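Local coordinates for protein beta-N-acetylhexosaminidase (Akkermansia muciniphila, PDB 6JEB) that hydrolyses terminal non-reducing N-acetylhexosamine residues from glycans such as N-glycans and chitobiose, as a zinc-containing family 20 glycoside hydrolase, at residues P356-W364 and R458-E469. Numbering follows the deposited sequence.
Sequences PQIQGQRNW and RTQGNEPAFRWE
The carbonyl O of Trp468 is gripped end-on by both terminal nitrogens of Arg362, at 2.9 Å from NH2 and 3.2 Å from NH1, and lies near the guanidinium plane. Bends at chi2 and chi3 (-61° and -68°) fold the arginine back and set one guanidinium face beneath CH2 of Trp364. The same indole turns its six-membered edge onto the face of Phe466 in a T-shaped stack (planes at 88°), while the edge of Trp468 meets the face of Trp364 in an offset T. A water ties Arg362 N to Glu463 OE1, whose carboxylate also pairs with Arg413; another joins Arg362 NH2 to OE1 of the poorly ordered Glu469, a less certain bridge. Farther along, Gln361 NE2, lying above the carbonyl plane, donates an almost straight bond (3.1 Å) to Gln460 O and is also bonded to Tyr412 OH. OE1 of this amide receives Ile358 N across a type II turn. A leucine in place of Gln361 would probably leave Gln460 O without this donor and the turn without its side-chain brace. Bonds to backbone carbonyls and an aromatic cluster thus fasten the C-terminal tail to the loop following strand 342-345 of the TIM barrel.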
loop_
_atom_site.group_PDB
_atom_site.type_symbol
_atom_site.label_atom_id
_atom_site.label_comp_id
_atom_site.label_asym_id
_atom_site.label_seq_id
_atom_site.Cartn_x
_atom_site.Cartn_y
_atom_site.Cartn_z
ATOM N N PRO A 356 -16.137 -5.420 -0.825
ATOM C CA PRO A 356 -16.992 -5.000 -1.945
ATOM C C PRO A 356 -17.372 -3.530 -1.826
ATOM O O PRO A 356 -17.553 -3.001 -0.728
ATOM C CB PRO A 356 -18.223 -5.909 -1.816
ATOM C CG PRO A 356 -18.258 -6.295 -0.358
ATOM C CD PRO A 356 -16.802 -6.411 0.043
ATOM N N GLN A 357 -17.492 -2.864 -2.981
ATOM C CA GLN A 357 -17.793 -1.436 -2.988
ATOM C C GLN A 357 -19.270 -1.121 -3.180
ATOM O O GLN A 357 -19.682 0.014 -2.920
ATOM C CB GLN A 357 -16.963 -0.698 -4.041
ATOM C CG GLN A 357 -17.317 -1.011 -5.491
ATOM C CD GLN A 357 -16.122 -0.784 -6.390
ATOM O OE1 GLN A 357 -15.764 0.354 -6.678
ATOM N NE2 GLN A 357 -15.470 -1.869 -6.801
ATOM N N ILE A 358 -20.069 -2.086 -3.631
ATOM C CA ILE A 358 -21.511 -1.919 -3.756
ATOM C C ILE A 358 -22.174 -3.100 -3.067
ATOM O O ILE A 358 -21.788 -4.253 -3.298
ATOM C CB ILE A 358 -21.948 -1.819 -5.232
ATOM C CG1 ILE A 358 -21.413 -0.519 -5.841
ATOM C CG2 ILE A 358 -23.471 -1.896 -5.355
ATOM C CD1 ILE A 358 -21.582 -0.433 -7.337
ATOM N N GLN A 359 -23.149 -2.813 -2.210
ATOM C CA GLN A 359 -23.835 -3.864 -1.468
ATOM C C GLN A 359 -24.420 -4.894 -2.429
ATOM O O GLN A 359 -25.072 -4.546 -3.419
ATOM C CB GLN A 359 -24.943 -3.249 -0.611
ATOM C CG GLN A 359 -25.664 -4.250 0.283
ATOM C CD GLN A 359 -24.762 -4.828 1.361
ATOM O OE1 GLN A 359 -24.013 -4.101 2.016
ATOM N NE2 GLN A 359 -24.829 -6.141 1.545
ATOM N N GLY A 360 -24.175 -6.167 -2.138
ATOM C CA GLY A 360 -24.601 -7.254 -2.987
ATOM C C GLY A 360 -23.492 -7.844 -3.832
ATOM O O GLY A 360 -23.656 -8.947 -4.367
ATOM N N GLN A 361 -22.371 -7.141 -3.967
ATOM C CA GLN A 361 -21.218 -7.723 -4.628
ATOM C C GLN A 361 -20.545 -8.723 -3.693
ATOM O O GLN A 361 -20.754 -8.705 -2.475
ATOM C CB GLN A 361 -20.257 -6.618 -5.067
ATOM C CG GLN A 361 -20.883 -5.691 -6.109
ATOM C CD GLN A 361 -19.904 -4.681 -6.667
ATOM O OE1 GLN A 361 -19.053 -4.147 -5.947
ATOM N NE2 GLN A 361 -20.012 -4.420 -7.960
ATOM N N ARG A 362 -19.735 -9.610 -4.272
ATOM C CA ARG A 362 -19.221 -10.753 -3.519
ATOM C C ARG A 362 -18.516 -10.310 -2.242
ATOM O O ARG A 362 -17.597 -9.482 -2.273
ATOM C CB ARG A 362 -18.283 -11.598 -4.386
ATOM C CG ARG A 362 -18.937 -12.194 -5.636
ATOM C CD ARG A 362 -20.089 -13.133 -5.308
ATOM N NE ARG A 362 -19.641 -14.360 -4.658
ATOM C CZ ARG A 362 -19.244 -15.453 -5.307
ATOM N NH1 ARG A 362 -19.232 -15.485 -6.635
ATOM N NH2 ARG A 362 -18.862 -16.522 -4.623
ATOM N N ASN A 363 -18.966 -10.858 -1.115
ATOM C CA ASN A 363 -18.369 -10.571 0.181
ATOM C C ASN A 363 -17.781 -11.811 0.832
ATOM O O ASN A 363 -17.267 -11.725 1.953
ATOM C CB ASN A 363 -19.371 -9.867 1.111
ATOM C CG ASN A 363 -20.302 -10.832 1.836
ATOM O OD1 ASN A 363 -20.628 -11.914 1.341
ATOM N ND2 ASN A 363 -20.735 -10.435 3.026
ATOM N N TRP A 364 -17.846 -12.959 0.161
ATOM C CA TRP A 364 -17.208 -14.195 0.605
ATOM C C TRP A 364 -17.697 -14.643 1.979
ATOM O O TRP A 364 -17.018 -15.407 2.673
ATOM C CB TRP A 364 -15.679 -14.098 0.493
ATOM C CG TRP A 364 -15.322 -13.515 -0.844
ATOM C CD1 TRP A 364 -14.855 -12.254 -1.103
ATOM C CD2 TRP A 364 -15.499 -14.144 -2.120
ATOM N NE1 TRP A 364 -14.698 -12.078 -2.459
ATOM C CE2 TRP A 364 -15.085 -13.223 -3.103
ATOM C CE3 TRP A 364 -15.949 -15.406 -2.524
ATOM C CZ2 TRP A 364 -15.115 -13.524 -4.466
ATOM C CZ3 TRP A 364 -15.966 -15.703 -3.875
ATOM C CH2 TRP A 364 -15.554 -14.766 -4.828
ATOM N N ARG A 458 -18.963 1.828 -12.025
ATOM C CA ARG A 458 -19.259 0.783 -11.050
ATOM C C ARG A 458 -20.763 0.622 -10.900
ATOM O O ARG A 458 -21.468 1.581 -10.568
ATOM C CB ARG A 458 -18.624 1.104 -9.695
ATOM C CG ARG A 458 -17.117 1.212 -9.757
ATOM C CD ARG A 458 -16.485 -0.119 -10.132
ATOM N NE ARG A 458 -15.033 -0.026 -10.282
ATOM C CZ ARG A 458 -14.371 -0.085 -11.439
ATOM N NH1 ARG A 458 -15.010 -0.236 -12.596
ATOM N NH2 ARG A 458 -13.048 -0.004 -11.438
ATOM N N THR A 459 -21.247 -0.592 -11.157
ATOM C CA THR A 459 -22.605 -1.002 -10.849
ATOM C C THR A 459 -22.499 -2.332 -10.123
ATOM O O THR A 459 -21.455 -2.992 -10.159
ATOM C CB THR A 459 -23.425 -1.194 -12.129
ATOM O OG1 THR A 459 -22.877 -2.291 -12.871
ATOM C CG2 THR A 459 -23.383 0.068 -12.992
ATOM N N GLN A 460 -23.579 -2.728 -9.451
ATOM C CA GLN A 460 -23.534 -3.988 -8.718
ATOM C C GLN A 460 -23.151 -5.147 -9.633
ATOM O O GLN A 460 -22.340 -6.003 -9.258
ATOM C CB GLN A 460 -24.875 -4.252 -8.036
ATOM C CG GLN A 460 -24.875 -5.497 -7.154
ATOM C CD GLN A 460 -26.234 -5.798 -6.580
ATOM O OE1 GLN A 460 -27.018 -4.891 -6.306
ATOM N NE2 GLN A 460 -26.523 -7.077 -6.392
ATOM N N GLY A 461 -23.692 -5.168 -10.849
ATOM C CA GLY A 461 -23.501 -6.291 -11.742
ATOM C C GLY A 461 -22.305 -6.248 -12.667
ATOM O O GLY A 461 -22.063 -7.239 -13.364
ATOM N N ASN A 462 -21.544 -5.155 -12.722
ATOM C CA ASN A 462 -20.450 -5.085 -13.691
ATOM C C ASN A 462 -19.094 -5.506 -13.130
ATOM O O ASN A 462 -18.082 -5.371 -13.828
ATOM C CB ASN A 462 -20.405 -3.739 -14.438
ATOM C CG ASN A 462 -19.746 -2.621 -13.646
ATOM O OD1 ASN A 462 -19.577 -2.697 -12.431
ATOM N ND2 ASN A 462 -19.376 -1.553 -14.353
ATOM N N GLU A 463 -19.047 -6.038 -11.908
ATOM C CA GLU A 463 -17.815 -6.658 -11.444
ATOM C C GLU A 463 -17.516 -7.890 -12.299
ATOM O O GLU A 463 -18.431 -8.664 -12.609
ATOM C CB GLU A 463 -17.918 -7.072 -9.974
ATOM C CG GLU A 463 -16.606 -7.662 -9.449
ATOM C CD GLU A 463 -16.425 -7.511 -7.951
ATOM O OE1 GLU A 463 -17.433 -7.530 -7.204
ATOM O OE2 GLU A 463 -15.261 -7.359 -7.515
ATOM N N PRO A 464 -16.262 -8.082 -12.716
ATOM C CA PRO A 464 -15.923 -9.285 -13.488
ATOM C C PRO A 464 -16.303 -10.549 -12.728
ATOM O O PRO A 464 -16.269 -10.598 -11.498
ATOM C CB PRO A 464 -14.404 -9.174 -13.668
ATOM C CG PRO A 464 -14.128 -7.697 -13.604
ATOM C CD PRO A 464 -15.125 -7.151 -12.606
ATOM N N ALA A 465 -16.688 -11.573 -13.482
ATOM C CA ALA A 465 -17.153 -12.812 -12.879
ATOM C C ALA A 465 -16.032 -13.510 -12.116
ATOM O O ALA A 465 -14.856 -13.416 -12.472
ATOM C CB ALA A 465 -17.665 -13.751 -13.967
ATOM N N PHE A 466 -16.418 -14.228 -11.061
ATOM C CA PHE A 466 -15.515 -15.069 -10.289
ATOM C C PHE A 466 -15.822 -16.534 -10.568
ATOM O O PHE A 466 -16.945 -16.891 -10.935
ATOM C CB PHE A 466 -15.677 -14.829 -8.784
ATOM C CG PHE A 466 -15.332 -13.438 -8.348
ATOM C CD1 PHE A 466 -14.019 -13.098 -8.067
ATOM C CD2 PHE A 466 -16.318 -12.473 -8.201
ATOM C CE1 PHE A 466 -13.691 -11.814 -7.657
ATOM C CE2 PHE A 466 -15.996 -11.188 -7.789
ATOM C CZ PHE A 466 -14.681 -10.856 -7.519
ATOM N N ARG A 467 -14.819 -17.386 -10.378
ATOM C CA ARG A 467 -15.012 -18.813 -10.592
ATOM C C ARG A 467 -15.448 -19.553 -9.334
ATOM O O ARG A 467 -15.851 -20.718 -9.426
ATOM C CB ARG A 467 -13.735 -19.458 -11.140
ATOM C CG ARG A 467 -12.722 -19.825 -10.067
ATOM C CD ARG A 467 -11.542 -20.596 -10.651
ATOM N NE ARG A 467 -10.793 -19.799 -11.616
ATOM C CZ ARG A 467 -9.624 -19.220 -11.362
ATOM N NH1 ARG A 467 -9.059 -19.358 -10.171
ATOM N NH2 ARG A 467 -9.018 -18.507 -12.303
ATOM N N TRP A 468 -15.383 -18.916 -8.170
ATOM C CA TRP A 468 -15.643 -19.584 -6.903
ATOM C C TRP A 468 -17.088 -19.380 -6.473
ATOM O O TRP A 468 -17.638 -18.285 -6.613
ATOM C CB TRP A 468 -14.719 -19.040 -5.815
ATOM C CG TRP A 468 -13.276 -19.048 -6.196
ATOM C CD1 TRP A 468 -12.498 -20.145 -6.442
ATOM C CD2 TRP A 468 -12.426 -17.908 -6.358
ATOM N NE1 TRP A 468 -11.224 -19.754 -6.766
ATOM C CE2 TRP A 468 -11.151 -18.386 -6.715
ATOM C CE3 TRP A 468 -12.623 -16.526 -6.240
ATOM C CZ2 TRP A 468 -10.070 -17.536 -6.950
ATOM C CZ3 TRP A 468 -11.555 -15.687 -6.476
ATOM C CH2 TRP A 468 -10.291 -16.193 -6.823
ATOM N N GLU A 469 -17.688 -20.445 -5.947
ATOM C CA GLU A 469 -19.004 -20.388 -5.302
ATOM C C GLU A 469 -20.065 -19.659 -6.127
ATOM O O GLU A 469 -21.063 -19.174 -5.589
ATOM C CB GLU A 469 -18.872 -19.764 -3.909
ATOM C CG GLU A 469 -17.932 -20.542 -2.995
ATOM C CD GLU A 469 -16.915 -19.660 -2.290
ATOM O OE1 GLU A 469 -17.333 -18.711 -1.593
ATOM O OE2 GLU A 469 -15.697 -19.917 -2.435
HETATM O O HOH W 1 -19.520 -9.224 -7.259
HETATM O O HOH W 2 -19.316 -16.714 -1.560
#